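Local coordinates for HIAXHD3 (Humicola insolens, PDB 3ZXK), which removes alpha-L-arabinofuranosyl side chains, probably from xylan, by hydrolysis as a family 43 glycoside hydrolase, and has been engineered to show endo-xylanase activity as well, at residues A[57-71]-A[330-342]. Sequence-based numbering, arbitrary orientation.
Sequences THSVPRLNFGSNYDL and SEHWEWNHNPDTS
Glu331, its chain bent at chi2 (-61°), curls its carboxylate back to His58, where OE1 accepts from ND1 at 2.8 Å in a bond bent to 140° and tilted from the ring plane. The other ring nitrogen, NE2, gives a straighter bond of 2.7 Å to Glu334 OE2, an atom in the imidazole plane although its carboxylate stands nearly perpendicular to the ring. With both nitrogens donating to carboxylates, the ring is fixed in rotation and probably carries a positive charge; Arg375 and Arg509 in turn hold Glu334. Farther on, the His337 ring receives Leu71 CD1 over the centre of one face, 4.0 Å from its centroid, while NE2 accepts a hydrogen bond from the backbone N of Ala78. Asn338 then plugs into the loop: its backbone N reaches Tyr69 O, OD1 accepts from the backbone N of Leu63 and is also hydrogen-bonded to Ser39 OG, and ND2 divides its hydrogens between Leu63 O (2.9 Å) and Asp70 OD1 (2.8 Å). The extended Arg62 chain lays its guanidinium over Asn338 CB, and its NH1 and NH2 both grip Pro339 O end-on. These bonds form a largely buried, polar interdomain interface, joining the family 43 five-bladed beta-propeller to the C-terminal concanavalin A-like beta-sandwich.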
ATOM      1  N   THR A  57     -11.003   1.410   4.119  1.00  4.56           N
ATOM      2  CA  THR A  57     -10.547   1.517   5.514  1.00  4.28           C
ATOM      3  C   THR A  57      -9.075   1.128   5.622  1.00  4.03           C
ATOM      4  O   THR A  57      -8.475   0.697   4.634  1.00  4.21           O
ATOM      5  CB  THR A  57     -11.454   0.667   6.490  1.00  4.26           C
ATOM      6  OG1 THR A  57     -11.178   1.014   7.862  1.00  4.59           O
ATOM      7  CG2 THR A  57     -11.272  -0.840   6.296  1.00  4.38           C
ATOM      8  N   HIS A  58      -8.496   1.287   6.804  1.00  3.69           N
ATOM      9  CA  HIS A  58      -7.168   0.743   7.089  1.00  3.26           C
ATOM     10  C   HIS A  58      -7.272  -0.021   8.382  1.00  3.06           C
ATOM     11  O   HIS A  58      -7.886   0.452   9.339  1.00  3.36           O
ATOM     12  CB  HIS A  58      -6.138   1.835   7.322  1.00  3.48           C
ATOM     13  CG  HIS A  58      -5.613   2.502   6.070  1.00  4.29           C
ATOM     14  ND1 HIS A  58      -6.342   3.389   5.346  1.00  5.56           N
ATOM     15  CD2 HIS A  58      -4.380   2.393   5.438  1.00  4.31           C
ATOM     16  CE1 HIS A  58      -5.586   3.866   4.329  1.00  6.49           C
ATOM     17  NE2 HIS A  58      -4.396   3.250   4.370  1.00  5.28           N
ATOM     18  N   SER A  59      -6.648  -1.193   8.449  1.00  3.30           N
ATOM     19  CA  SER A  59      -6.759  -2.039   9.672  1.00  3.23           C
ATOM     20  C   SER A  59      -5.936  -1.540  10.867  1.00  3.44           C
ATOM     21  O   SER A  59      -6.224  -1.920  11.993  1.00  3.74           O
ATOM     22  CB  SER A  59      -6.331  -3.473   9.352  1.00  3.50           C
ATOM     23  OG  SER A  59      -7.232  -4.056   8.453  1.00  4.07           O
ATOM     24  N   VAL A  60      -4.909  -0.726  10.591  1.00  3.30           N
ATOM     25  CA  VAL A  60      -4.054  -0.227  11.680  1.00  3.43           C
ATOM     26  C   VAL A  60      -4.068   1.306  11.654  1.00  3.77           C
ATOM     27  O   VAL A  60      -3.224   1.947  11.025  1.00  4.04           O
ATOM     28  CB  VAL A  60      -2.637  -0.838  11.587  1.00  3.48           C
ATOM     29  CG1 VAL A  60      -1.785  -0.430  12.792  1.00  3.94           C
ATOM     30  CG2 VAL A  60      -2.702  -2.355  11.526  1.00  3.93           C
ATOM     31  N   PRO A  61      -5.044   1.917  12.329  1.00  4.13           N
ATOM     32  CA  PRO A  61      -5.185   3.372  12.198  1.00  4.69           C
ATOM     33  C   PRO A  61      -3.985   4.171  12.685  1.00  4.51           C
ATOM     34  O   PRO A  61      -3.785   5.287  12.193  1.00  5.18           O
ATOM     35  CB  PRO A  61      -6.450   3.691  13.007  1.00  5.46           C
ATOM     36  CG  PRO A  61      -6.820   2.443  13.755  1.00  5.97           C
ATOM     37  CD  PRO A  61      -6.236   1.302  12.952  1.00  4.68           C
ATOM     38  N   ARG A  62      -3.227   3.650  13.643  1.00  4.62           N
ATOM     39  CA  ARG A  62      -1.953   4.270  14.030  1.00  4.51           C
ATOM     40  C   ARG A  62      -1.061   3.106  14.396  1.00  4.41           C
ATOM     41  O   ARG A  62      -1.512   2.193  15.087  1.00  5.29           O
ATOM     42  CB  ARG A  62      -2.124   5.209  15.219  1.00  5.48           C
ATOM     43  CG  ARG A  62      -0.833   5.858  15.686  1.00  5.32           C
ATOM     44  CD  ARG A  62      -1.122   6.889  16.766  1.00  6.61           C
ATOM     45  NE  ARG A  62       0.114   7.520  17.237  1.00  7.25           N
ATOM     46  CZ  ARG A  62       0.635   8.626  16.719  1.00  7.76           C
ATOM     47  NH1 ARG A  62       0.006   9.263  15.725  1.00  6.56           N
ATOM     48  NH2 ARG A  62       1.786   9.096  17.199  1.00  9.99           N
ATOM     49  N   LEU A  63       0.187   3.122  13.944  1.00  4.34           N
ATOM     50  CA  LEU A  63       1.081   1.982  14.124  1.00  4.88           C
ATOM     51  C   LEU A  63       1.438   1.908  15.595  1.00  5.72           C
ATOM     52  O   LEU A  63       1.887   2.879  16.162  1.00  7.49           O
ATOM     53  CB  LEU A  63       2.339   2.148  13.244  1.00  5.38           C
ATOM     54  CG  LEU A  63       2.033   2.477  11.759  1.00  5.07           C
ATOM     55  CD1 LEU A  63       3.316   2.473  10.931  1.00  5.68           C
ATOM     56  CD2 LEU A  63       1.044   1.487  11.150  1.00  4.96           C
ATOM     57  N   ASN A  64       1.241   0.745  16.210  1.00  5.70           N
ATOM     58  CA  ASN A  64       1.492   0.542  17.637  1.00  6.77           C
ATOM     59  C   ASN A  64       2.618  -0.446  17.918  1.00  7.34           C
ATOM     60  O   ASN A  64       2.601  -1.163  18.923  1.00  9.46           O
ATOM     61  CB  ASN A  64       0.197   0.077  18.320  1.00  7.32           C
ATOM     62  CG  ASN A  64      -0.262  -1.314  17.859  1.00  7.95           C
ATOM     63  OD1 ASN A  64      -0.239  -1.640  16.662  1.00  7.61           O
ATOM     64  ND2 ASN A  64      -0.718  -2.124  18.815  1.00 10.10           N
ATOM     65  N   PHE A  65       3.614  -0.443  17.060  1.00  6.75           N
ATOM     66  CA  PHE A  65       4.627  -1.483  17.076  1.00  7.15           C
ATOM     67  C   PHE A  65       5.909  -1.071  17.779  1.00  7.56           C
ATOM     68  O   PHE A  65       6.871  -1.842  17.822  1.00 10.44           O
ATOM     69  CB  PHE A  65       4.956  -1.920  15.657  1.00  6.73           C
ATOM     70  CG  PHE A  65       3.751  -2.132  14.786  1.00  6.41           C
ATOM     71  CD1 PHE A  65       2.732  -2.983  15.206  1.00  6.80           C
ATOM     72  CD2 PHE A  65       3.638  -1.506  13.542  1.00  6.48           C
ATOM     73  CE1 PHE A  65       1.616  -3.220  14.404  1.00  6.52           C
ATOM     74  CE2 PHE A  65       2.520  -1.743  12.737  1.00  6.20           C
ATOM     75  CZ  PHE A  65       1.497  -2.574  13.176  1.00  5.98           C
ATOM     76  N   GLY A  66       5.940   0.134  18.337  1.00  7.85           N
ATOM     77  CA  GLY A  66       7.138   0.613  19.014  1.00  7.62           C
ATOM     78  C   GLY A  66       7.393   2.084  18.785  1.00  7.65           C
ATOM     79  O   GLY A  66       6.839   2.702  17.869  1.00  7.29           O
ATOM     80  N   SER A  67       8.244   2.658  19.628  1.00  7.60           N
ATOM     81  CA  SER A  67       8.455   4.106  19.622  1.00  7.56           C
ATOM     82  C   SER A  67       9.146   4.609  18.349  1.00  7.19           C
ATOM     83  O   SER A  67       8.977   5.757  17.980  1.00  7.28           O
ATOM     84  CB  SER A  67       9.220   4.549  20.867  1.00  8.49           C
ATOM     85  OG  SER A  67      10.428   3.824  21.004  1.00 10.90           O
ATOM     86  N   ASN A  68       9.876   3.740  17.636  1.00  6.84           N
ATOM     87  CA  ASN A  68      10.525   4.220  16.411  1.00  7.02           C
ATOM     88  C   ASN A  68       9.519   4.513  15.299  1.00  5.60           C
ATOM     89  O   ASN A  68       9.852   5.209  14.363  1.00  5.30           O
ATOM     90  CB  ASN A  68      11.602   3.245  15.911  1.00  8.70           C
ATOM     91  CG  ASN A  68      12.928   3.376  16.666  1.00 12.10           C
ATOM     92  OD1 ASN A  68      13.226   4.394  17.333  1.00 13.14           O
ATOM     93  ND2 ASN A  68      13.747   2.345  16.549  1.00 16.45           N
ATOM     94  N   TYR A  69       8.301   3.980  15.409  1.00  5.79           N
ATOM     95  CA  TYR A  69       7.254   4.285  14.435  1.00  5.52           C
ATOM     96  C   TYR A  69       6.733   5.715  14.522  1.00  5.60           C
ATOM     97  O   TYR A  69       6.005   6.132  13.636  1.00  6.00           O
ATOM     98  CB  TYR A  69       6.110   3.235  14.514  1.00  5.88           C
ATOM     99  CG  TYR A  69       6.651   1.920  14.016  1.00  5.67           C
ATOM    100  CD1 TYR A  69       6.651   1.603  12.661  1.00  5.30           C
ATOM    101  CD2 TYR A  69       7.289   1.030  14.905  1.00  4.90           C
ATOM    102  CE1 TYR A  69       7.240   0.430  12.211  1.00  5.77           C
ATOM    103  CE2 TYR A  69       7.886  -0.152  14.456  1.00  5.53           C
ATOM    104  CZ  TYR A  69       7.845  -0.450  13.107  1.00  5.59           C
ATOM    105  OH  TYR A  69       8.436  -1.598  12.661  1.00  5.91           O
ATOM    106  N   ASP A  70       7.128   6.469  15.552  1.00  5.98           N
ATOM    107  CA  ASP A  70       6.825   7.898  15.668  1.00  7.05           C
ATOM    108  C   ASP A  70       7.964   8.780  15.130  1.00  7.89           C
ATOM    109  O   ASP A  70       7.892  10.005  15.267  1.00  9.21           O
ATOM    110  CB  ASP A  70       6.538   8.262  17.138  1.00  8.72           C
ATOM    111  CG  ASP A  70       5.354   7.490  17.741  1.00 10.59           C
ATOM    112  OD1 ASP A  70       4.444   6.974  17.019  1.00 11.86           O
ATOM    113  OD2 ASP A  70       5.296   7.432  18.993  1.00 15.23           O
ATOM    114  N   LEU A  71       8.992   8.165  14.506  1.00  6.91           N
ATOM    115  CA  LEU A  71      10.129   8.879  13.882  1.00  6.92           C
ATOM    116  C   LEU A  71      10.691   9.933  14.857  1.00  7.10           C
ATOM    117  O   LEU A  71      10.659  11.142  14.590  1.00  6.82           O
ATOM    118  CB  LEU A  71       9.716   9.487  12.524  1.00  6.83           C
ATOM    119  CG  LEU A  71      10.790  10.054  11.587  1.00  7.04           C
ATOM    120  CD1 LEU A  71      11.808   8.986  11.164  1.00  7.42           C
ATOM    121  CD2 LEU A  71      10.098  10.626  10.358  1.00  8.08           C
ATOM    122  N   SER A 330      -9.447  11.148   3.438  1.00  6.97           N
ATOM    123  CA  SER A 330      -9.831  10.080   2.535  1.00  6.76           C
ATOM    124  C   SER A 330      -8.890   8.882   2.731  1.00  6.33           C
ATOM    125  O   SER A 330      -7.791   8.995   3.317  1.00  6.22           O
ATOM    126  CB  SER A 330      -9.755  10.565   1.085  1.00  8.43           C
ATOM    127  OG  SER A 330      -8.454  10.353   0.590  1.00  9.56           O
ATOM    128  N   GLU A 331      -9.297   7.737   2.191  1.00  6.39           N
ATOM    129  CA  GLU A 331      -8.570   6.499   2.408  1.00  6.65           C
ATOM    130  C   GLU A 331      -7.305   6.446   1.563  1.00  6.27           C
ATOM    131  O   GLU A 331      -6.512   5.526   1.697  1.00  7.43           O
ATOM    132  CB  GLU A 331      -9.500   5.317   2.099  1.00  8.47           C
ATOM    133  CG  GLU A 331     -10.576   5.107   3.157  1.00 10.26           C
ATOM    134  CD  GLU A 331      -9.944   4.819   4.513  1.00 12.97           C
ATOM    135  OE1 GLU A 331      -9.019   3.964   4.569  1.00 14.31           O
ATOM    136  OE2 GLU A 331     -10.352   5.442   5.528  1.00 17.23           O
ATOM    137  N   HIS A 332      -7.085   7.458   0.726  1.00  5.55           N
ATOM    138  CA  HIS A 332      -5.873   7.477  -0.118  1.00  5.07           C
ATOM    139  C   HIS A 332      -4.620   7.975   0.586  1.00  4.67           C
ATOM    140  O   HIS A 332      -3.499   7.714   0.127  1.00  5.69           O
ATOM    141  CB  HIS A 332      -6.100   8.330  -1.366  1.00  5.49           C
ATOM    142  CG  HIS A 332      -7.210   7.835  -2.232  1.00  6.44           C
ATOM    143  ND1 HIS A 332      -7.064   6.802  -3.085  1.00  6.71           N
ATOM    144  CD2 HIS A 332      -8.534   8.239  -2.324  1.00  7.03           C
ATOM    145  CE1 HIS A 332      -8.231   6.550  -3.679  1.00  7.28           C
ATOM    146  NE2 HIS A 332      -9.136   7.428  -3.209  1.00  6.58           N
ATOM    147  N   TRP A 333      -4.767   8.684   1.701  1.00  4.26           N
ATOM    148  CA  TRP A 333      -3.611   9.320   2.344  1.00  3.88           C
ATOM    149  C   TRP A 333      -3.025   8.499   3.439  1.00  4.18           C
ATOM    150  O   TRP A 333      -3.757   7.868   4.234  1.00  4.55           O
ATOM    151  CB  TRP A 333      -4.019  10.644   2.941  1.00  4.57           C
ATOM    152  CG  TRP A 333      -4.481  11.653   1.938  1.00  4.80           C
ATOM    153  CD1 TRP A 333      -5.786  12.087   1.702  1.00  5.64           C
ATOM    154  CD2 TRP A 333      -3.638  12.447   1.055  1.00  5.50           C
ATOM    155  NE1 TRP A 333      -5.800  13.070   0.727  1.00  7.72           N
ATOM    156  CE2 TRP A 333      -4.531  13.315   0.293  1.00  6.32           C
ATOM    157  CE3 TRP A 333      -2.277  12.504   0.807  1.00  6.01           C
ATOM    158  CZ2 TRP A 333      -4.049  14.224  -0.654  1.00  8.32           C
ATOM    159  CZ3 TRP A 333      -1.800  13.418  -0.141  1.00  8.20           C
ATOM    160  CH2 TRP A 333      -2.676  14.258  -0.857  1.00  9.32           C
ATOM    161  N   GLU A 334      -1.691   8.511   3.486  1.00  3.40           N
ATOM    162  CA  GLU A 334      -0.942   7.886   4.578  1.00  3.62           C
ATOM    163  C   GLU A 334       0.275   8.714   4.897  1.00  3.03           C
ATOM    164  O   GLU A 334       0.988   9.182   3.990  1.00  3.69           O
ATOM    165  CB  GLU A 334      -0.470   6.465   4.198  1.00  4.45           C
ATOM    166  CG  GLU A 334      -1.581   5.422   3.991  1.00  5.24           C
ATOM    167  CD  GLU A 334      -1.193   4.203   3.173  1.00  6.05           C
ATOM    168  OE1 GLU A 334       0.000   3.997   2.827  1.00  7.92           O
ATOM    169  OE2 GLU A 334      -2.107   3.402   2.867  1.00  7.80           O
ATOM    170  N   TRP A 335       0.533   8.900   6.180  1.00  2.83           N
ATOM    171  CA  TRP A 335       1.713   9.632   6.606  1.00  2.88           C
ATOM    172  C   TRP A 335       2.953   8.778   6.503  1.00  2.98           C
ATOM    173  O   TRP A 335       2.855   7.560   6.591  1.00  3.36           O
ATOM    174  CB  TRP A 335       1.558  10.019   8.058  1.00  3.18           C
ATOM    175  CG  TRP A 335       0.381  10.880   8.391  1.00  3.10           C
ATOM    176  CD1 TRP A 335      -0.829  10.485   8.941  1.00  3.93           C
ATOM    177  CD2 TRP A 335       0.324  12.335   8.299  1.00  3.29           C
ATOM    178  NE1 TRP A 335      -1.644  11.581   9.145  1.00  4.22           N
ATOM    179  CE2 TRP A 335      -1.006  12.718   8.773  1.00  3.71           C
ATOM    180  CE3 TRP A 335       1.197  13.329   7.824  1.00  3.42           C
ATOM    181  CZ2 TRP A 335      -1.409  14.042   8.828  1.00  4.15           C
ATOM    182  CZ3 TRP A 335       0.777  14.662   7.873  1.00  3.26           C
ATOM    183  CH2 TRP A 335      -0.505  15.007   8.369  1.00  3.71           C
ATOM    184  N   ASN A 336       4.121   9.402   6.318  1.00  3.06           N
ATOM    185  CA  ASN A 336       5.408   8.716   6.464  1.00  3.23           C
ATOM    186  C   ASN A 336       5.714   8.592   7.970  1.00  3.19           C
ATOM    187  O   ASN A 336       6.005   9.586   8.618  1.00  3.40           O
ATOM    188  CB  ASN A 336       6.500   9.512   5.743  1.00  3.56           C
ATOM    189  CG  ASN A 336       7.885   9.012   6.092  1.00  3.99           C
ATOM    190  OD1 ASN A 336       8.064   7.820   6.334  1.00  4.70           O
ATOM    191  ND2 ASN A 336       8.855   9.909   6.151  1.00  4.57           N
ATOM    192  N   HIS A 337       5.600   7.380   8.530  1.00  3.35           N
ATOM    193  CA  HIS A 337       5.605   7.133  10.001  1.00  3.32           C
ATOM    194  C   HIS A 337       4.371   7.748  10.671  1.00  3.36           C
ATOM    195  O   HIS A 337       3.627   8.479  10.026  1.00  3.34           O
ATOM    196  CB  HIS A 337       6.921   7.586  10.677  1.00  3.54           C
ATOM    197  CG  HIS A 337       8.163   6.795  10.258  1.00  4.20           C
ATOM    198  ND1 HIS A 337       8.658   6.792   9.005  1.00  4.35           N
ATOM    199  CD2 HIS A 337       9.034   6.021  11.024  1.00  4.72           C
ATOM    200  CE1 HIS A 337       9.770   6.030   8.960  1.00  4.92           C
ATOM    201  NE2 HIS A 337      10.024   5.588  10.196  1.00  4.89           N
ATOM    202  N   ASN A 338       4.110   7.427  11.928  1.00  3.55           N
ATOM    203  CA  ASN A 338       2.971   8.008  12.618  1.00  3.58           C
ATOM    204  C   ASN A 338       3.110   9.519  12.669  1.00  3.84           C
ATOM    205  O   ASN A 338       4.215  10.063  12.873  1.00  4.11           O
ATOM    206  CB  ASN A 338       2.869   7.521  14.048  1.00  3.92           C
ATOM    207  CG  ASN A 338       2.423   6.099  14.150  1.00  4.28           C
ATOM    208  OD1 ASN A 338       1.669   5.587  13.314  1.00  4.46           O
ATOM    209  ND2 ASN A 338       2.860   5.455  15.208  1.00  4.75           N
ATOM    210  N   PRO A 339       1.987  10.217  12.484  1.00  4.11           N
ATOM    211  CA  PRO A 339       2.018  11.664  12.550  1.00  4.58           C
ATOM    212  C   PRO A 339       2.093  12.183  13.997  1.00  5.49           C
ATOM    213  O   PRO A 339       1.701  11.465  14.942  1.00  6.88           O
ATOM    214  CB  PRO A 339       0.677  12.041  11.902  1.00  5.00           C
ATOM    215  CG  PRO A 339      -0.226  10.933  12.294  1.00  4.88           C
ATOM    216  CD  PRO A 339       0.646   9.711  12.161  1.00  4.14           C
ATOM    217  N   ASP A 340       2.620  13.392  14.163  1.00  5.64           N
ATOM    218  CA  ASP A 340       2.438  14.155  15.404  1.00  6.74           C
ATOM    219  C   ASP A 340       1.075  14.859  15.301  1.00  6.68           C
ATOM    220  O   ASP A 340       0.906  15.838  14.561  1.00  7.03           O
ATOM    221  CB  ASP A 340       3.578  15.161  15.590  1.00  7.60           C
ATOM    222  CG  ASP A 340       3.456  15.981  16.872  1.00  9.51           C
ATOM    223  OD1 ASP A 340       2.355  16.026  17.477  1.00 11.56           O
ATOM    224  OD2 ASP A 340       4.472  16.593  17.264  1.00 11.74           O
ATOM    225  N   THR A 341       0.103  14.340  16.037  1.00  7.13           N
ATOM    226  CA  THR A 341      -1.255  14.839  15.891  1.00  6.69           C
ATOM    227  C   THR A 341      -1.453  16.246  16.446  1.00  7.25           C
ATOM    228  O   THR A 341      -2.440  16.892  16.123  1.00  9.56           O
ATOM    229  CB  THR A 341      -2.276  13.906  16.572  1.00  8.49           C
ATOM    230  OG1 THR A 341      -1.995  13.872  17.980  1.00  9.85           O
ATOM    231  CG2 THR A 341      -2.199  12.499  15.976  1.00  8.69           C
ATOM    232  N   SER A 342      -0.509  16.734  17.246  1.00  7.78           N
ATOM    233  CA  SER A 342      -0.618  18.074  17.804  1.00  8.05           C
ATOM    234  C   SER A 342      -0.214  19.131  16.744  1.00  8.20           C
ATOM    235  O   SER A 342      -0.388  20.347  16.973  1.00  9.95           O
ATOM    236  CB  SER A 342       0.269  18.216  19.050  1.00  9.84           C
ATOM    237  OG  SER A 342       1.651  18.358  18.728  1.00 11.15           O
TER
HETATM  238  O   HOH W   1       5.262  11.175  15.226  1.00 10.57           O